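Local coordinates for protein listeriolysin O (Listeria monocytogenes, PDB 4CDB) that binds cholesterol-containing host membranes, changes conformation and inserts into them as an oligomeric pore that lyses the cell, at residues 378-389 and 466-477. Residues are numbered along the deposited sequence; the frame is centred on the assembly and turned at random.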
loop_
_atom_site.group_PDB
_atom_site.type_symbol
_atom_site.label_atom_id
_atom_site.label_comp_id
_atom_site.label_asym_id
_atom_site.label_seq_id
_atom_site.Cartn_x
_atom_site.Cartn_y
_atom_site.Cartn_z
ATOM N N ASP A 378 -3.510 1.897 -31.379
ATOM C CA ASP A 378 -3.348 2.142 -32.810
ATOM C C ASP A 378 -4.562 2.877 -33.364
ATOM O O ASP A 378 -5.605 2.945 -32.712
ATOM C CB ASP A 378 -3.157 0.827 -33.569
ATOM C CG ASP A 378 -1.837 0.156 -33.252
ATOM O OD1 ASP A 378 -0.921 0.848 -32.759
ATOM O OD2 ASP A 378 -1.712 -1.061 -33.501
ATOM N N GLY A 379 -4.425 3.420 -34.569
ATOM C CA GLY A 379 -5.506 4.155 -35.200
ATOM C C GLY A 379 -5.467 4.100 -36.716
ATOM O O GLY A 379 -4.446 3.753 -37.310
ATOM N N LYS A 380 -6.587 4.445 -37.341
ATOM C CA LYS A 380 -6.689 4.423 -38.794
ATOM C C LYS A 380 -7.124 5.781 -39.332
ATOM O O LYS A 380 -7.900 6.494 -38.691
ATOM C CB LYS A 380 -7.682 3.347 -39.246
ATOM C CG LYS A 380 -7.286 1.926 -38.866
ATOM C CD LYS A 380 -8.363 0.924 -39.262
ATOM C CE LYS A 380 -8.649 0.989 -40.752
ATOM N NZ LYS A 380 -9.698 0.019 -41.166
ATOM N N ILE A 381 -6.609 6.140 -40.503
ATOM C CA ILE A 381 -7.115 7.293 -41.234
ATOM C C ILE A 381 -7.830 6.798 -42.485
ATOM O O ILE A 381 -7.213 6.206 -43.372
ATOM C CB ILE A 381 -5.997 8.269 -41.628
ATOM C CG1 ILE A 381 -5.246 8.746 -40.386
ATOM C CG2 ILE A 381 -6.570 9.463 -42.377
ATOM C CD1 ILE A 381 -4.193 9.791 -40.682
ATOM N N ASN A 382 -9.136 7.034 -42.543
ATOM C CA ASN A 382 -9.953 6.538 -43.642
ATOM C C ASN A 382 -10.227 7.626 -44.675
ATOM O O ASN A 382 -10.869 8.633 -44.376
ATOM C CB ASN A 382 -11.262 5.958 -43.100
ATOM C CG ASN A 382 -11.030 4.925 -42.012
ATOM O OD1 ASN A 382 -10.224 4.008 -42.171
ATOM N ND2 ASN A 382 -11.725 5.080 -40.890
ATOM N N ILE A 383 -9.727 7.419 -45.891
ATOM C CA ILE A 383 -9.872 8.400 -46.961
ATOM C C ILE A 383 -11.006 8.026 -47.905
ATOM O O ILE A 383 -11.086 6.889 -48.372
ATOM C CB ILE A 383 -8.582 8.524 -47.795
ATOM C CG1 ILE A 383 -7.388 8.830 -46.894
ATOM C CG2 ILE A 383 -8.738 9.596 -48.870
ATOM C CD1 ILE A 383 -7.521 10.125 -46.136
ATOM N N ASP A 384 -11.878 8.989 -48.190
ATOM C CA ASP A 384 -12.948 8.781 -49.157
ATOM C C ASP A 384 -13.025 9.949 -50.134
ATOM O O ASP A 384 -13.335 11.076 -49.750
ATOM C CB ASP A 384 -14.292 8.595 -48.448
ATOM C CG ASP A 384 -15.380 8.105 -49.385
ATOM O OD1 ASP A 384 -15.891 8.917 -50.184
ATOM O OD2 ASP A 384 -15.726 6.907 -49.319
ATOM N N HIS A 385 -12.736 9.667 -51.400
ATOM C CA HIS A 385 -12.791 10.676 -52.452
ATOM C C HIS A 385 -13.926 10.351 -53.416
ATOM O O HIS A 385 -13.898 9.324 -54.095
ATOM C CB HIS A 385 -11.449 10.734 -53.191
ATOM C CG HIS A 385 -11.469 11.564 -54.441
ATOM N ND1 HIS A 385 -12.386 12.568 -54.664
ATOM C CD2 HIS A 385 -10.671 11.532 -55.534
ATOM C CE1 HIS A 385 -12.155 13.118 -55.844
ATOM N NE2 HIS A 385 -11.121 12.509 -56.391
ATOM N N SER A 386 -14.926 11.227 -53.468
ATOM C CA SER A 386 -16.063 11.044 -54.362
ATOM C C SER A 386 -16.395 12.332 -55.109
ATOM O O SER A 386 -17.509 12.503 -55.604
ATOM C CB SER A 386 -17.287 10.553 -53.585
ATOM O OG SER A 386 -17.775 11.558 -52.713
ATOM N N GLY A 387 -15.423 13.235 -55.184
ATOM C CA GLY A 387 -15.619 14.505 -55.858
ATOM C C GLY A 387 -15.479 14.385 -57.362
ATOM O O GLY A 387 -14.793 13.489 -57.859
ATOM N N GLY A 388 -16.133 15.287 -58.089
ATOM C CA GLY A 388 -16.050 15.306 -59.538
ATOM C C GLY A 388 -14.803 16.024 -60.018
ATOM O O GLY A 388 -14.882 16.963 -60.809
ATOM N N TYR A 389 -13.646 15.579 -59.536
ATOM C CA TYR A 389 -12.377 16.208 -59.884
ATOM C C TYR A 389 -11.184 15.290 -59.634
ATOM O O TYR A 389 -11.324 14.223 -59.036
ATOM C CB TYR A 389 -12.199 17.513 -59.101
ATOM C CG TYR A 389 -12.537 17.416 -57.623
ATOM C CD1 TYR A 389 -11.751 16.669 -56.753
ATOM C CD2 TYR A 389 -13.635 18.084 -57.098
ATOM C CE1 TYR A 389 -12.052 16.584 -55.403
ATOM C CE2 TYR A 389 -13.947 18.005 -55.745
ATOM C CZ TYR A 389 -13.151 17.253 -54.903
ATOM O OH TYR A 389 -13.451 17.168 -53.561
ATOM N N VAL A 466 -6.329 9.186 -33.290
ATOM C CA VAL A 466 -7.596 8.620 -32.836
ATOM C C VAL A 466 -7.803 7.227 -33.418
ATOM O O VAL A 466 -7.021 6.776 -34.251
ATOM C CB VAL A 466 -8.786 9.515 -33.220
ATOM C CG1 VAL A 466 -8.679 10.857 -32.519
ATOM C CG2 VAL A 466 -8.848 9.698 -34.732
ATOM N N LYS A 467 -8.858 6.547 -32.979
ATOM C CA LYS A 467 -9.137 5.194 -33.453
ATOM C C LYS A 467 -9.487 5.192 -34.940
ATOM O O LYS A 467 -8.910 4.436 -35.723
ATOM C CB LYS A 467 -10.261 4.555 -32.635
ATOM C CG LYS A 467 -10.344 3.048 -32.792
ATOM C CD LYS A 467 -8.993 2.409 -32.496
ATOM C CE LYS A 467 -9.020 0.902 -32.684
ATOM N NZ LYS A 467 -7.647 0.321 -32.608
ATOM N N ASN A 468 -10.431 6.046 -35.321
ATOM C CA ASN A 468 -10.809 6.196 -36.720
ATOM C C ASN A 468 -11.028 7.654 -37.105
ATOM O O ASN A 468 -12.024 8.264 -36.714
ATOM C CB ASN A 468 -12.062 5.376 -37.039
ATOM C CG ASN A 468 -11.777 3.892 -37.139
ATOM O OD1 ASN A 468 -11.393 3.392 -38.196
ATOM N ND2 ASN A 468 -11.969 3.175 -36.037
ATOM N N ARG A 469 -10.085 8.210 -37.860
ATOM C CA ARG A 469 -10.253 9.543 -38.426
ATOM C C ARG A 469 -10.704 9.423 -39.877
ATOM O O ARG A 469 -9.955 8.947 -40.731
ATOM C CB ARG A 469 -8.953 10.347 -38.339
ATOM C CG ARG A 469 -9.054 11.735 -38.957
ATOM C CD ARG A 469 -7.787 12.549 -38.740
ATOM N NE ARG A 469 -7.477 12.710 -37.323
ATOM C CZ ARG A 469 -8.014 13.638 -36.538
ATOM N NH1 ARG A 469 -8.896 14.496 -37.029
ATOM N NH2 ARG A 469 -7.668 13.706 -35.261
ATOM N N ASN A 470 -11.934 9.848 -40.150
ATOM C CA ASN A 470 -12.503 9.722 -41.486
ATOM C C ASN A 470 -12.394 11.010 -42.293
ATOM O O ASN A 470 -13.100 11.984 -42.028
ATOM C CB ASN A 470 -13.960 9.266 -41.412
ATOM C CG ASN A 470 -14.130 8.005 -40.591
ATOM O OD1 ASN A 470 -13.855 6.901 -41.061
ATOM N ND2 ASN A 470 -14.588 8.163 -39.355
ATOM N N ILE A 471 -11.501 11.003 -43.277
ATOM C CA ILE A 471 -11.324 12.147 -44.161
ATOM C C ILE A 471 -12.095 11.912 -45.453
ATOM O O ILE A 471 -11.804 10.974 -46.198
ATOM C CB ILE A 471 -9.838 12.370 -44.502
ATOM C CG1 ILE A 471 -9.007 12.462 -43.222
ATOM C CG2 ILE A 471 -9.663 13.619 -45.354
ATOM C CD1 ILE A 471 -9.289 13.701 -42.402
ATOM N N SER A 472 -13.084 12.760 -45.718
ATOM C CA SER A 472 -13.883 12.631 -46.931
ATOM C C SER A 472 -13.881 13.922 -47.735
ATOM O O SER A 472 -13.944 15.013 -47.170
ATOM C CB SER A 472 -15.322 12.240 -46.587
ATOM O OG SER A 472 -15.361 10.997 -45.905
ATOM N N ILE A 473 -13.793 13.796 -49.055
ATOM C CA ILE A 473 -13.931 14.945 -49.940
ATOM C C ILE A 473 -14.933 14.642 -51.047
ATOM O O ILE A 473 -15.001 13.517 -51.544
ATOM C CB ILE A 473 -12.584 15.376 -50.563
ATOM C CG1 ILE A 473 -11.949 14.224 -51.346
ATOM C CG2 ILE A 473 -11.636 15.875 -49.488
ATOM C CD1 ILE A 473 -10.695 14.620 -52.116
ATOM N N TRP A 474 -15.716 15.649 -51.417
ATOM C CA TRP A 474 -16.693 15.506 -52.489
ATOM C C TRP A 474 -16.995 16.861 -53.116
ATOM O O TRP A 474 -16.211 17.803 -52.974
ATOM C CB TRP A 474 -17.973 14.829 -51.985
ATOM C CG TRP A 474 -18.748 15.614 -50.962
ATOM C CD1 TRP A 474 -19.856 16.381 -51.185
ATOM C CD2 TRP A 474 -18.484 15.696 -49.552
ATOM N NE1 TRP A 474 -20.294 16.938 -50.006
ATOM C CE2 TRP A 474 -19.470 16.533 -48.989
ATOM C CE3 TRP A 474 -17.510 15.145 -48.712
ATOM C CZ2 TRP A 474 -19.507 16.834 -47.624
ATOM C CZ3 TRP A 474 -17.550 15.445 -47.356
ATOM C CH2 TRP A 474 -18.542 16.282 -46.827
ATOM N N GLY A 475 -18.123 16.961 -53.811
ATOM C CA GLY A 475 -18.481 18.197 -54.478
ATOM C C GLY A 475 -17.914 18.285 -55.881
ATOM O O GLY A 475 -17.594 17.267 -56.497
ATOM N N THR A 476 -17.785 19.509 -56.386
ATOM C CA THR A 476 -17.329 19.735 -57.750
ATOM C C THR A 476 -16.050 20.561 -57.766
ATOM O O THR A 476 -15.537 20.945 -56.715
ATOM C CB THR A 476 -18.399 20.465 -58.583
ATOM O OG1 THR A 476 -18.671 21.744 -57.998
ATOM C CG2 THR A 476 -19.685 19.652 -58.638
ATOM N N THR A 477 -15.546 20.837 -58.966
ATOM C CA THR A 477 -14.318 21.606 -59.130
ATOM C C THR A 477 -14.473 23.034 -58.622
ATOM O O THR A 477 -13.531 23.612 -58.079
ATOM C CB THR A 477 -13.875 21.651 -60.602
ATOM O OG1 THR A 477 -14.938 22.180 -61.404
ATOM C CG2 THR A 477 -13.518 20.257 -61.094
HETATM O O HOH W 1 -6.250 8.546 -36.545
HETATM O O HOH W 2 -11.803 1.124 -39.488
HETATM O O HOH W 3 -13.794 8.666 -44.902
HETATM O O HOH W 4 -16.489 18.709 -61.250
#
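Asn382 meets both Asn468 and Asn470 through its side-chain amide, on one face of two parallel strands, 379-385 and 468-475, whose directions differ by only 16°. ND2 spends both its hydrogens here, and both acceptors lie close to its amide plane. The shorter bond, 2.8 Å from Asn382 ND2 to Asn470 OD1, approaches from above the acceptor's carbonyl plane, whereas the longer one, Asn382 ND2 to Asn468 OD1 at 3.2 Å, falls on a lone pair. A further bond between Asn382 OD1 and Ser429 OG is consistent with an amide fixed in this orientation. Between the backbones, Lys380, Asn382 and Asp384 each donate and accept through N and O, starting from Lys380 N to Lys467 O (2.8 Å), and the run ends where Ser386 N donates to Ile473 O (3.0 Å).

The opposite face, that of the isoleucines, is mostly apolar and close-packed. Ile383 CD1 lies 3.6 Å from Ile471 CB, the two side chains running alongside each other. Farther on, Ile473 holds CG1 between its backbone N and carbonyl carbon (chi1 58°), which brings CD1 obliquely to the His385 ring and to the edge of Tyr389. Gly387 CA sits over one face of the Tyr389 ring, offset toward its rim, and Tyr389 OH donates to Trp474 O (2.9 Å).

The asparagine face is partly exposed and wetter: one water bridges Lys380 NZ and Asn468 OD1, another joins Asn382 O to Ser472 OG. At the far end, Thr477, part of the cholesterol-binding motif, rests CG2 3.6 Å from Tyr389 CB.

Within this membrane-binding beta sandwich, strand 426-432 pairs with the other edge of 379-385 and strand 480-486 flanks 468-475, while the isoleucine face packs on strands 391-402 and 436-449 of the facing sheet, against Phe393, Ile395, Ile439 and Val441.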